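Local atomic coordinates of class D beta-lactamase (Fusobacterium nucleatum subsp. polymorphum, PDB entry 4IED), a protein that probably hydrolyses beta-lactam antibiotics to substituted beta-amino acids, as a class D beta-lactamase. Residues Phe53-Ser58 and Gly148-Ser153; Thr64-Glu69 and Leu169-Glu174; Ala110-Ala115 and Lys143-Gly148; Gly209-Trp214 and Lys238-Val243. All coordinates share one frame; numbering follows the deposited sequence.

Overall arrangement
The four contacts show how chemistry follows place in a fold built from a helical region and an antiparallel sheet. Contacts 1 and 3 share Gly148, touch, and both reach the carbamate of the carboxylated lysine, through Ser57 and Trp145; contact 1 is a partly buried loop pairing held by backbone hydrogen bonds, whereas contact 3 is buried and has no hydrogen bond across it. Contact 2 joins helix 62-69 to the start of helix 173-182, partly at the surface, and mixes a carboxylate bond and a water with apolar packing. Contact 4, buried on the sheet, is wholly packing. Trp210 links contact 4 to contact 1, and the hydroxyls of Thr64 and Tyr111 link contacts 2 and 3.

Contact 1: Phe53-Ser58 and Gly148-Ser153; sequences FYPASS and GPLKIS
Phe53 and Ile152 pair through their backbones in a single antiparallel bridge of the hydrogen-bonded kind, tying two loops together. Phe53 N meets Ile152 O at 2.9 Å in an almost straight bond (178°), and Ile152 N returns one of 2.9 Å to Phe53 O. Two CA-H...O contacts lengthen this polar seam: Lys151 CA lies 3.2 Å from Phe53 O, and Tyr54 CA 3.4 Å from Leu150 O. A second set of contacts is aromatic. Tyr54 lays one ring face over Gly148, whose N stands 3.3 Å above the ring centre, an approach eased by the missing side chain. Lys151, extended beyond CG, brings CE to 3.7 Å from Tyr54 CE1, while Tyr54 OH is held by Asn203 O. The apolar set centres on Pro55, whose CB touches Ile152 CG2 at 3.8 Å and whose ring crosses the Leu150 side chain at about a right angle, CG 4.0 Å from Leu150 CD2. Segment 53-58 ends inside the Ser-x-x-Lys motif of the family, which begins at Ser57 and closes at the carboxylated lysine at position 60. Ser153 precedes helix 154-165, whose Gln157 and Leu160 touch Ile152, and strand 208-216 sends Trp210 NE1 to Tyr54 O.

Contact 2: Thr64-Glu69 and Leu169-Glu174; sequences TLIGLE and LPFKLE
Glu69 spends its carboxylate on the backbone of Lys172, the residue just before helix 173-182, and so couples one helix to the start of another. The partner chain reaches that point through an inverse gamma turn centred on Pro170, which delivers Phe171 against helix 62-69. Lys172 N meets Glu69 OE1 on its syn side at 3.0 Å, with an angle of 164° at the hydrogen. Asn175, in the first turn of the same helix, gives OE1 a further donor through ND2. A carboxylate at the beginning of a helix would probably be favoured by the helix dipole; here Lys172 is the N-cap residue, and Glu69 accepts its N-H from a different helix.

Phe171 supplies the apolar centre of the contact. Leu65 holds CG anti to its backbone N (chi1 -176°) and sets CD2 over one face of the ring, 3.9 Å from the ring centroid of Phe171 in a CH-pi contact, with CD1 beside Phe171 CB. Leu65 CD2 also meets Leu169 CD1 at 4.1 Å. From another side the bent stem of Glu69 passes Phe171 at a slant, its CG 3.5 Å from Phe171 CD2, and the carboxylate plane is steeply turned from that of the ring. Leu130 of helix 108-130 also touches Phe171, joining a third helix to this packing. On the ring face opposite Leu65 lies a water that donates to both segments: it is 2.7 Å from Glu69 OE2 and 2.9 Å from Pro170 O.

Contact 3: Ala110-Ala115 and Lys143-Gly148; sequences AYKKLA and KFWLEG
Trp145 points the far end of its indole at helix 108-130, meeting three residues, Tyr111, Lys112 and Ala115, of about one helical turn with its six-membered ring. Ala115 offers a small methyl, and its CB packs 3.7 Å from Trp145 CZ3. Beside it, Trp145 CH2 approaches Lys112 CA at 4.1 Å, with that CA near the indole plane, at the ring edge; Tyr111 O is a further neighbour of CH2. Trp145 CG sits between the backbone N and the carbonyl carbon (chi1 66°), and the indole reaches toward the helix while staying packed against its loop neighbours Phe144 and Leu146.

Lys112 contributes its hydrocarbon length. Extended beyond CG, it passes the indole, CG lying 4.2 Å from Trp145 CZ2, and then crosses Leu146 at about a right angle, where CE stands 4.1 Å from Leu146 CD2. Leu146 in turn rests that CD2 on a face of Trp145, 3.7 Å above the plane, while Phe144 receives Trp145 CE3 over the centre of its ring. The loop that presents these groups is tightened by Lys143 O, which accepts from both Leu146 N and Glu147 N.

No hydrogen bond crosses the contact, so the indole is positioned by shape and apolar packing on this side. Its one polar atom works in another direction: Trp145 NE1 donates to OQ2 of the carboxylated lysine at position 60, which makes Ala115 and Lys112 second-shell neighbours of that carbamate.

Contact 4: Gly209-Trp214 and Lys238-Val243; sequences GWFVGW and KREEIV
Phe211 projects from strand 208-216 into the flank of helix 238-249 and carries the largest share of this packing. Its CG is anti to the backbone N (chi1 178°), which swings the ring along the helix toward Glu240 and Val243. CD2 of Phe211 comes 3.6 Å from Glu240 CA and 3.9 Å from Val243 CG2, while Glu240 CG lies 3.8 Å from Phe211 CE2. Glu240 is itself fully extended, and its carboxylate plane is turned only 21° from the ring; the acid end is taken by Arg244 in a salt bridge, leaving the methylenes to the phenylalanine.

Arg239 uses a different shape. Its chain is bent at chi3, folding down over the strand so that CD sits 3.4 Å from Trp210 O, and CB packs 3.8 Å from Phe211 CB. Gly209, lacking a side chain, leaves room for that CD where a beta carbon would be tight. The guanidinium is steadied by a bond from NE to Leu236 O. The Trp210 side chain points away from the helix.

Strand and helix run at 44° to one another, and the axes of strand 209-214 and helix 238-243 approach to 8.0 Å. Ile226 of the adjoining strand 221-229 touches both Phe211 and Val243, and Ile242 reaches helix 16-25. Terminal helices laid over one face of a central antiparallel sheet are characteristic of the serine beta-lactamase and penicillin-binding protein fold.

Contact 1: Phe53-Ser58 and Gly148-Ser153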
# COMPACT_ATOMS: atom_id res chain seq x y z
N PHE A 53 10.07 -4.46 5.82
CA PHE A 53 10.77 -3.75 4.71
C PHE A 53 10.27 -2.35 4.62
O PHE A 53 9.08 -1.97 5.02
CB PHE A 53 10.57 -4.43 3.30
CG PHE A 53 11.04 -5.87 3.24
CD1 PHE A 53 12.39 -6.13 3.07
CD2 PHE A 53 10.16 -6.96 3.28
CE1 PHE A 53 12.84 -7.45 2.99
CE2 PHE A 53 10.54 -8.25 3.20
CZ PHE A 53 11.91 -8.51 3.07
N TYR A 54 11.06 -1.45 4.02
CA TYR A 54 10.57 -0.07 3.75
C TYR A 54 9.25 -0.21 2.97
O TYR A 54 9.23 -0.96 1.99
CB TYR A 54 11.55 0.75 2.92
CG TYR A 54 13.00 0.78 3.38
CD1 TYR A 54 13.38 0.68 4.71
CD2 TYR A 54 13.95 0.90 2.43
CE1 TYR A 54 14.71 0.72 5.08
CE2 TYR A 54 15.26 1.01 2.75
CZ TYR A 54 15.65 0.84 4.05
OH TYR A 54 17.03 0.91 4.40
N PRO A 55 8.20 0.54 3.34
CA PRO A 55 6.95 0.36 2.58
C PRO A 55 6.91 1.07 1.30
O PRO A 55 6.06 0.76 0.40
CB PRO A 55 5.92 1.02 3.52
CG PRO A 55 6.74 2.03 4.31
CD PRO A 55 8.07 1.37 4.53
N ALA A 56 7.83 1.98 1.05
CA ALA A 56 7.76 2.78 -0.20
C ALA A 56 6.45 3.33 -0.43
O ALA A 56 5.75 3.74 0.52
CB ALA A 56 8.26 2.03 -1.41
N SER A 57 6.02 3.46 -1.68
CA SER A 57 4.77 4.18 -1.85
C SER A 57 3.46 3.51 -1.36
O SER A 57 2.42 4.11 -1.42
CB SER A 57 4.54 4.58 -3.32
OG SER A 57 5.56 5.34 -3.92
N SER A 58 3.59 2.26 -0.96
CA SER A 58 2.45 1.66 -0.27
C SER A 58 2.10 2.45 0.96
O SER A 58 0.92 2.36 1.37
CB SER A 58 2.66 0.16 0.03
OG SER A 58 3.57 0.01 1.15
N GLY A 148 14.11 4.01 4.56
CA GLY A 148 14.33 3.86 6.01
C GLY A 148 14.11 5.21 6.73
O GLY A 148 14.24 6.30 6.13
N PRO A 149 13.93 5.14 8.07
CA PRO A 149 13.97 3.94 8.86
C PRO A 149 12.68 3.20 9.01
O PRO A 149 12.68 2.06 9.57
CB PRO A 149 14.43 4.44 10.19
CG PRO A 149 13.85 5.80 10.29
CD PRO A 149 13.93 6.36 8.90
N LEU A 150 11.56 3.71 8.46
CA LEU A 150 10.29 2.97 8.64
C LEU A 150 10.32 1.66 7.89
O LEU A 150 10.77 1.54 6.73
CB LEU A 150 9.16 3.82 8.08
CG LEU A 150 7.69 3.30 8.28
CD1 LEU A 150 7.41 3.12 9.75
CD2 LEU A 150 6.71 4.29 7.67
N LYS A 151 9.81 0.62 8.54
CA LYS A 151 9.70 -0.72 7.91
C LYS A 151 8.40 -1.36 8.44
O LYS A 151 7.94 -1.10 9.57
CB LYS A 151 10.85 -1.63 8.29
CG LYS A 151 12.24 -1.20 7.80
CD LYS A 151 13.25 -2.20 8.30
CE LYS A 151 14.61 -1.82 7.78
NZ LYS A 151 15.59 -2.78 8.32
N ILE A 152 7.78 -2.17 7.58
CA ILE A 152 6.56 -2.93 7.82
C ILE A 152 6.56 -4.22 7.08
O ILE A 152 7.16 -4.32 6.00
CB ILE A 152 5.30 -2.06 7.51
CG1 ILE A 152 4.04 -2.70 8.04
CG2 ILE A 152 5.23 -1.76 6.04
CD1 ILE A 152 2.74 -1.82 7.98
N SER A 153 5.98 -5.28 7.67
CA SER A 153 5.92 -6.57 7.02
C SER A 153 4.66 -6.79 6.22
O SER A 153 3.70 -6.08 6.39
CB SER A 153 6.12 -7.70 8.04
OG SER A 153 4.91 -7.81 8.83

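Contact 2: Thr64-Glu69 and Leu169-Glu174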
# COMPACT_ATOMS: atom_id res chain seq x y z
N THR A 64 -2.25 9.34 3.57
CA THR A 64 -3.51 10.04 3.26
C THR A 64 -4.46 10.04 4.48
O THR A 64 -5.01 11.09 4.85
CB THR A 64 -4.27 9.33 2.14
OG1 THR A 64 -3.40 9.20 0.96
CG2 THR A 64 -5.52 10.12 1.74
N LEU A 65 -4.55 8.87 5.16
CA LEU A 65 -5.50 8.78 6.31
C LEU A 65 -5.09 9.70 7.41
O LEU A 65 -5.92 10.42 7.98
CB LEU A 65 -5.53 7.35 6.76
CG LEU A 65 -6.47 6.97 7.84
CD1 LEU A 65 -7.95 7.26 7.52
CD2 LEU A 65 -6.31 5.57 8.34
N ILE A 66 -3.80 9.76 7.74
CA ILE A 66 -3.34 10.66 8.76
C ILE A 66 -3.51 12.11 8.36
O ILE A 66 -3.87 12.98 9.17
CB ILE A 66 -1.86 10.40 9.09
CG1 ILE A 66 -1.69 8.97 9.66
CG2 ILE A 66 -1.29 11.39 10.04
CD1 ILE A 66 -0.26 8.44 9.64
N GLY A 67 -3.29 12.46 7.11
CA GLY A 67 -3.55 13.82 6.65
C GLY A 67 -4.99 14.27 6.76
O GLY A 67 -5.25 15.37 7.17
N LEU A 68 -5.89 13.36 6.35
CA LEU A 68 -7.32 13.67 6.55
C LEU A 68 -7.66 13.83 7.99
O LEU A 68 -8.41 14.77 8.33
CB LEU A 68 -8.17 12.56 5.94
CG LEU A 68 -8.10 12.42 4.39
CD1 LEU A 68 -8.73 11.08 4.03
CD2 LEU A 68 -8.74 13.65 3.70
N GLU A 69 -7.13 12.94 8.85
CA GLU A 69 -7.54 12.98 10.27
C GLU A 69 -7.13 14.31 10.92
O GLU A 69 -7.83 14.85 11.80
CB GLU A 69 -6.93 11.77 11.01
CG GLU A 69 -7.60 11.46 12.32
CD GLU A 69 -8.99 10.79 12.24
OE1 GLU A 69 -9.50 10.54 11.19
OE2 GLU A 69 -9.52 10.65 13.36
N LEU A 169 -10.47 0.97 11.81
CA LEU A 169 -9.31 1.65 12.39
C LEU A 169 -9.81 2.81 13.27
O LEU A 169 -10.92 3.29 13.09
CB LEU A 169 -8.33 2.14 11.31
CG LEU A 169 -7.68 1.08 10.48
CD1 LEU A 169 -6.94 1.68 9.28
CD2 LEU A 169 -6.66 0.32 11.37
N PRO A 170 -8.94 3.29 14.17
CA PRO A 170 -9.38 4.38 15.08
C PRO A 170 -9.29 5.78 14.52
O PRO A 170 -8.53 6.65 15.01
CB PRO A 170 -8.40 4.21 16.27
CG PRO A 170 -7.15 3.71 15.68
CD PRO A 170 -7.59 2.76 14.56
N PHE A 171 -10.00 6.00 13.43
CA PHE A 171 -9.96 7.21 12.56
C PHE A 171 -11.43 7.46 12.19
O PHE A 171 -12.28 6.55 12.21
CB PHE A 171 -9.14 7.01 11.33
CG PHE A 171 -7.67 6.98 11.61
CD1 PHE A 171 -7.01 5.85 12.12
CD2 PHE A 171 -6.87 8.12 11.40
CE1 PHE A 171 -5.67 5.89 12.45
CE2 PHE A 171 -5.54 8.13 11.71
CZ PHE A 171 -4.93 6.98 12.27
N LYS A 172 -11.72 8.68 11.80
CA LYS A 172 -13.09 9.02 11.43
C LYS A 172 -13.58 8.12 10.32
O LYS A 172 -12.88 7.84 9.33
CB LYS A 172 -13.29 10.48 10.99
CG LYS A 172 -14.65 11.01 11.38
CD LYS A 172 -14.79 12.53 11.10
CE LYS A 172 -13.70 13.30 11.85
NZ LYS A 172 -14.04 13.51 13.27
N LEU A 173 -14.84 7.68 10.38
CA LEU A 173 -15.40 6.88 9.34
C LEU A 173 -15.31 7.53 7.93
O LEU A 173 -14.98 6.83 6.97
CB LEU A 173 -16.87 6.59 9.68
CG LEU A 173 -17.21 5.40 10.52
CD1 LEU A 173 -16.18 4.40 11.01
CD2 LEU A 173 -18.65 5.49 11.12
N GLU A 174 -15.51 8.80 7.82
CA GLU A 174 -15.56 9.42 6.50
C GLU A 174 -14.14 9.52 5.98
O GLU A 174 -14.01 9.58 4.83
CB GLU A 174 -16.29 10.79 6.40
CG GLU A 174 -17.12 11.13 7.55
CD GLU A 174 -16.20 11.98 8.38
OE1 GLU A 174 -16.68 12.82 9.20
OE2 GLU A 174 -15.03 11.80 8.00
O HOH W 1 -8.08 9.45 15.30

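Contact 3: Ala110-Ala115 and Lys143-Gly148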
# COMPACT_ATOMS: atom_id res chain seq x y z
N ALA A 110 3.71 15.45 -3.96
CA ALA A 110 2.48 15.83 -3.27
C ALA A 110 2.49 15.18 -1.87
O ALA A 110 2.11 15.83 -0.94
CB ALA A 110 1.28 15.35 -4.07
N TYR A 111 2.93 13.92 -1.76
CA TYR A 111 2.95 13.26 -0.50
C TYR A 111 4.14 13.71 0.38
O TYR A 111 4.02 13.71 1.63
CB TYR A 111 2.87 11.74 -0.66
CG TYR A 111 1.44 11.30 -0.83
CD1 TYR A 111 0.87 11.23 -2.13
CD2 TYR A 111 0.68 11.00 0.27
CE1 TYR A 111 -0.48 10.99 -2.24
CE2 TYR A 111 -0.67 10.70 0.12
CZ TYR A 111 -1.20 10.65 -1.15
OH TYR A 111 -2.56 10.36 -1.30
N LYS A 112 5.21 14.18 -0.23
CA LYS A 112 6.29 14.80 0.58
C LYS A 112 5.71 16.13 1.19
O LYS A 112 5.94 16.43 2.36
CB LYS A 112 7.49 15.04 -0.26
CG LYS A 112 8.23 13.81 -0.59
CD LYS A 112 9.53 14.10 -1.34
CE LYS A 112 10.40 12.88 -1.48
NZ LYS A 112 11.69 13.13 -2.12
N LYS A 113 5.01 16.93 0.40
CA LYS A 113 4.36 18.12 0.94
C LYS A 113 3.41 17.79 2.07
O LYS A 113 3.42 18.45 3.14
CB LYS A 113 3.59 18.81 -0.19
CG LYS A 113 2.82 20.07 0.22
CD LYS A 113 2.17 20.69 -1.00
CE LYS A 113 1.47 21.94 -0.66
NZ LYS A 113 2.35 22.90 0.08
N LEU A 114 2.58 16.75 1.90
CA LEU A 114 1.71 16.30 2.98
C LEU A 114 2.48 15.97 4.27
O LEU A 114 2.12 16.41 5.35
CB LEU A 114 0.89 15.10 2.50
CG LEU A 114 -0.18 14.58 3.49
CD1 LEU A 114 -1.12 15.60 3.92
CD2 LEU A 114 -0.87 13.40 2.96
N ALA A 115 3.54 15.17 4.11
CA ALA A 115 4.37 14.76 5.26
C ALA A 115 4.91 15.99 5.96
O ALA A 115 4.93 16.09 7.18
CB ALA A 115 5.44 13.76 4.85
N LYS A 143 11.17 11.56 3.77
CA LYS A 143 11.87 10.40 3.18
C LYS A 143 11.71 9.13 3.97
O LYS A 143 12.19 8.08 3.55
CB LYS A 143 13.35 10.64 2.96
CG LYS A 143 13.70 11.85 2.17
CD LYS A 143 15.23 12.05 2.22
CE LYS A 143 15.65 13.38 1.69
NZ LYS A 143 17.08 13.42 1.46
N PHE A 144 11.12 9.18 5.20
CA PHE A 144 11.22 8.04 6.11
C PHE A 144 10.59 6.78 5.63
O PHE A 144 10.94 5.76 6.12
CB PHE A 144 10.68 8.40 7.52
CG PHE A 144 9.20 8.75 7.54
CD1 PHE A 144 8.26 7.76 7.72
CD2 PHE A 144 8.74 10.07 7.44
CE1 PHE A 144 6.90 8.02 7.67
CE2 PHE A 144 7.39 10.34 7.36
CZ PHE A 144 6.47 9.32 7.55
N TRP A 145 9.55 6.89 4.76
CA TRP A 145 8.89 5.71 4.23
C TRP A 145 9.54 5.17 2.95
O TRP A 145 9.14 4.12 2.46
CB TRP A 145 7.43 5.99 3.91
CG TRP A 145 7.27 7.04 2.77
CD1 TRP A 145 6.98 6.79 1.50
CD2 TRP A 145 7.19 8.48 2.93
NE1 TRP A 145 6.85 7.94 0.80
CE2 TRP A 145 6.96 9.02 1.64
CE3 TRP A 145 7.29 9.35 4.02
CZ2 TRP A 145 6.81 10.39 1.40
CZ3 TRP A 145 7.14 10.68 3.81
CH2 TRP A 145 6.88 11.22 2.48
N LEU A 146 10.55 5.86 2.39
CA LEU A 146 11.18 5.47 1.13
C LEU A 146 12.59 5.01 1.18
O LEU A 146 13.09 4.30 0.27
CB LEU A 146 10.92 6.55 0.05
CG LEU A 146 11.33 7.89 0.35
CD1 LEU A 146 12.72 8.16 -0.12
CD2 LEU A 146 10.35 8.90 -0.37
N GLU A 147 13.28 5.31 2.26
CA GLU A 147 14.72 4.93 2.38
C GLU A 147 15.07 4.45 3.79
O GLU A 147 16.23 4.46 4.18
CB GLU A 147 15.63 6.12 2.00
CG GLU A 147 15.49 7.35 2.91
CD GLU A 147 16.44 8.50 2.71
OE1 GLU A 147 16.80 8.66 1.52
OE2 GLU A 147 16.69 9.21 3.78
N GLY A 148 14.11 4.01 4.56
CA GLY A 148 14.33 3.86 6.01
C GLY A 148 14.11 5.21 6.73
O GLY A 148 14.24 6.30 6.13

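Contact 4: Gly209-Trp214 and Lys238-Val243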
# COMPACT_ATOMS: atom_id res chain seq x y z
N GLY A 209 9.72 -4.68 -4.49
CA GLY A 209 8.43 -4.25 -5.05
C GLY A 209 7.25 -4.72 -4.21
O GLY A 209 7.17 -5.85 -3.86
N TRP A 210 6.35 -3.83 -3.94
CA TRP A 210 5.10 -4.10 -3.12
C TRP A 210 3.86 -3.93 -3.98
O TRP A 210 3.79 -3.02 -4.82
CB TRP A 210 4.96 -3.05 -1.99
CG TRP A 210 5.83 -3.12 -0.77
CD1 TRP A 210 6.94 -2.36 -0.53
CD2 TRP A 210 5.56 -3.88 0.41
NE1 TRP A 210 7.46 -2.66 0.70
CE2 TRP A 210 6.59 -3.57 1.34
CE3 TRP A 210 4.58 -4.87 0.76
CZ2 TRP A 210 6.60 -4.11 2.60
CZ3 TRP A 210 4.56 -5.38 1.97
CH2 TRP A 210 5.56 -5.00 2.95
N PHE A 211 2.85 -4.73 -3.65
CA PHE A 211 1.46 -4.45 -4.07
C PHE A 211 0.61 -4.95 -2.93
O PHE A 211 0.66 -6.09 -2.53
CB PHE A 211 1.10 -5.08 -5.44
CG PHE A 211 -0.31 -4.87 -5.91
CD1 PHE A 211 -0.90 -3.64 -5.85
CD2 PHE A 211 -1.03 -5.92 -6.41
CE1 PHE A 211 -2.20 -3.47 -6.31
CE2 PHE A 211 -2.34 -5.75 -6.86
CZ PHE A 211 -2.88 -4.54 -6.81
N VAL A 212 -0.16 -4.02 -2.35
CA VAL A 212 -1.02 -4.30 -1.17
C VAL A 212 -2.42 -3.77 -1.43
O VAL A 212 -2.60 -2.84 -2.16
CB VAL A 212 -0.45 -3.75 0.16
CG1 VAL A 212 1.06 -4.09 0.29
CG2 VAL A 212 -0.65 -2.28 0.28
N GLY A 213 -3.39 -4.43 -0.78
CA GLY A 213 -4.78 -3.97 -0.99
C GLY A 213 -5.77 -4.97 -0.42
O GLY A 213 -5.48 -5.75 0.47
N TRP A 214 -6.95 -4.94 -0.99
CA TRP A 214 -7.97 -5.90 -0.69
C TRP A 214 -8.99 -5.98 -1.83
O TRP A 214 -9.08 -5.12 -2.67
CB TRP A 214 -8.72 -5.56 0.63
CG TRP A 214 -9.60 -4.31 0.52
CD1 TRP A 214 -10.96 -4.29 0.32
CD2 TRP A 214 -9.20 -2.95 0.79
NE1 TRP A 214 -11.39 -2.99 0.38
CE2 TRP A 214 -10.33 -2.14 0.59
CE3 TRP A 214 -7.99 -2.34 1.01
CZ2 TRP A 214 -10.28 -0.75 0.74
CZ3 TRP A 214 -7.93 -0.99 1.17
CH2 TRP A 214 -9.04 -0.19 0.97
N LYS A 238 4.91 -7.72 -12.49
CA LYS A 238 4.74 -9.03 -11.87
C LYS A 238 4.04 -8.94 -10.51
O LYS A 238 3.45 -9.93 -10.09
CB LYS A 238 6.10 -9.74 -11.66
CG LYS A 238 6.94 -10.07 -12.93
CD LYS A 238 6.88 -11.47 -13.44
CE LYS A 238 7.92 -11.75 -14.58
NZ LYS A 238 7.54 -12.96 -15.41
N ARG A 239 4.20 -7.84 -9.79
CA ARG A 239 3.53 -7.69 -8.44
C ARG A 239 2.05 -7.95 -8.59
O ARG A 239 1.50 -8.86 -7.93
CB ARG A 239 3.76 -6.34 -7.90
CG ARG A 239 5.23 -5.89 -7.82
CD ARG A 239 5.33 -4.45 -7.45
NE ARG A 239 4.85 -3.60 -8.56
CZ ARG A 239 4.92 -2.27 -8.64
NH1 ARG A 239 5.52 -1.59 -7.67
NH2 ARG A 239 4.48 -1.66 -9.71
N GLU A 240 1.38 -7.16 -9.47
CA GLU A 240 -0.08 -7.27 -9.66
C GLU A 240 -0.39 -8.55 -10.47
O GLU A 240 -1.43 -9.16 -10.20
CB GLU A 240 -0.54 -6.07 -10.37
CG GLU A 240 -2.06 -6.14 -10.59
CD GLU A 240 -2.67 -4.78 -10.89
OE1 GLU A 240 -3.93 -4.75 -11.15
OE2 GLU A 240 -2.06 -3.72 -10.90
N GLU A 241 0.47 -9.02 -11.39
CA GLU A 241 0.20 -10.24 -12.13
C GLU A 241 0.03 -11.40 -11.17
O GLU A 241 -0.91 -12.20 -11.30
CB GLU A 241 1.34 -10.53 -13.11
CG GLU A 241 1.29 -9.65 -14.35
CD GLU A 241 2.49 -9.86 -15.27
OE1 GLU A 241 3.28 -10.89 -15.00
OE2 GLU A 241 2.63 -9.06 -16.27
N ILE A 242 0.93 -11.57 -10.19
CA ILE A 242 0.85 -12.72 -9.32
C ILE A 242 -0.40 -12.66 -8.45
O ILE A 242 -1.12 -13.65 -8.25
CB ILE A 242 2.13 -12.84 -8.41
CG1 ILE A 242 3.30 -13.22 -9.31
CG2 ILE A 242 1.89 -13.78 -7.23
CD1 ILE A 242 4.65 -13.00 -8.68
N VAL A 243 -0.66 -11.45 -7.93
CA VAL A 243 -1.90 -11.29 -7.16
C VAL A 243 -3.15 -11.62 -7.95
O VAL A 243 -4.01 -12.43 -7.47
CB VAL A 243 -1.97 -9.88 -6.56
CG1 VAL A 243 -3.32 -9.67 -5.84
CG2 VAL A 243 -0.84 -9.68 -5.57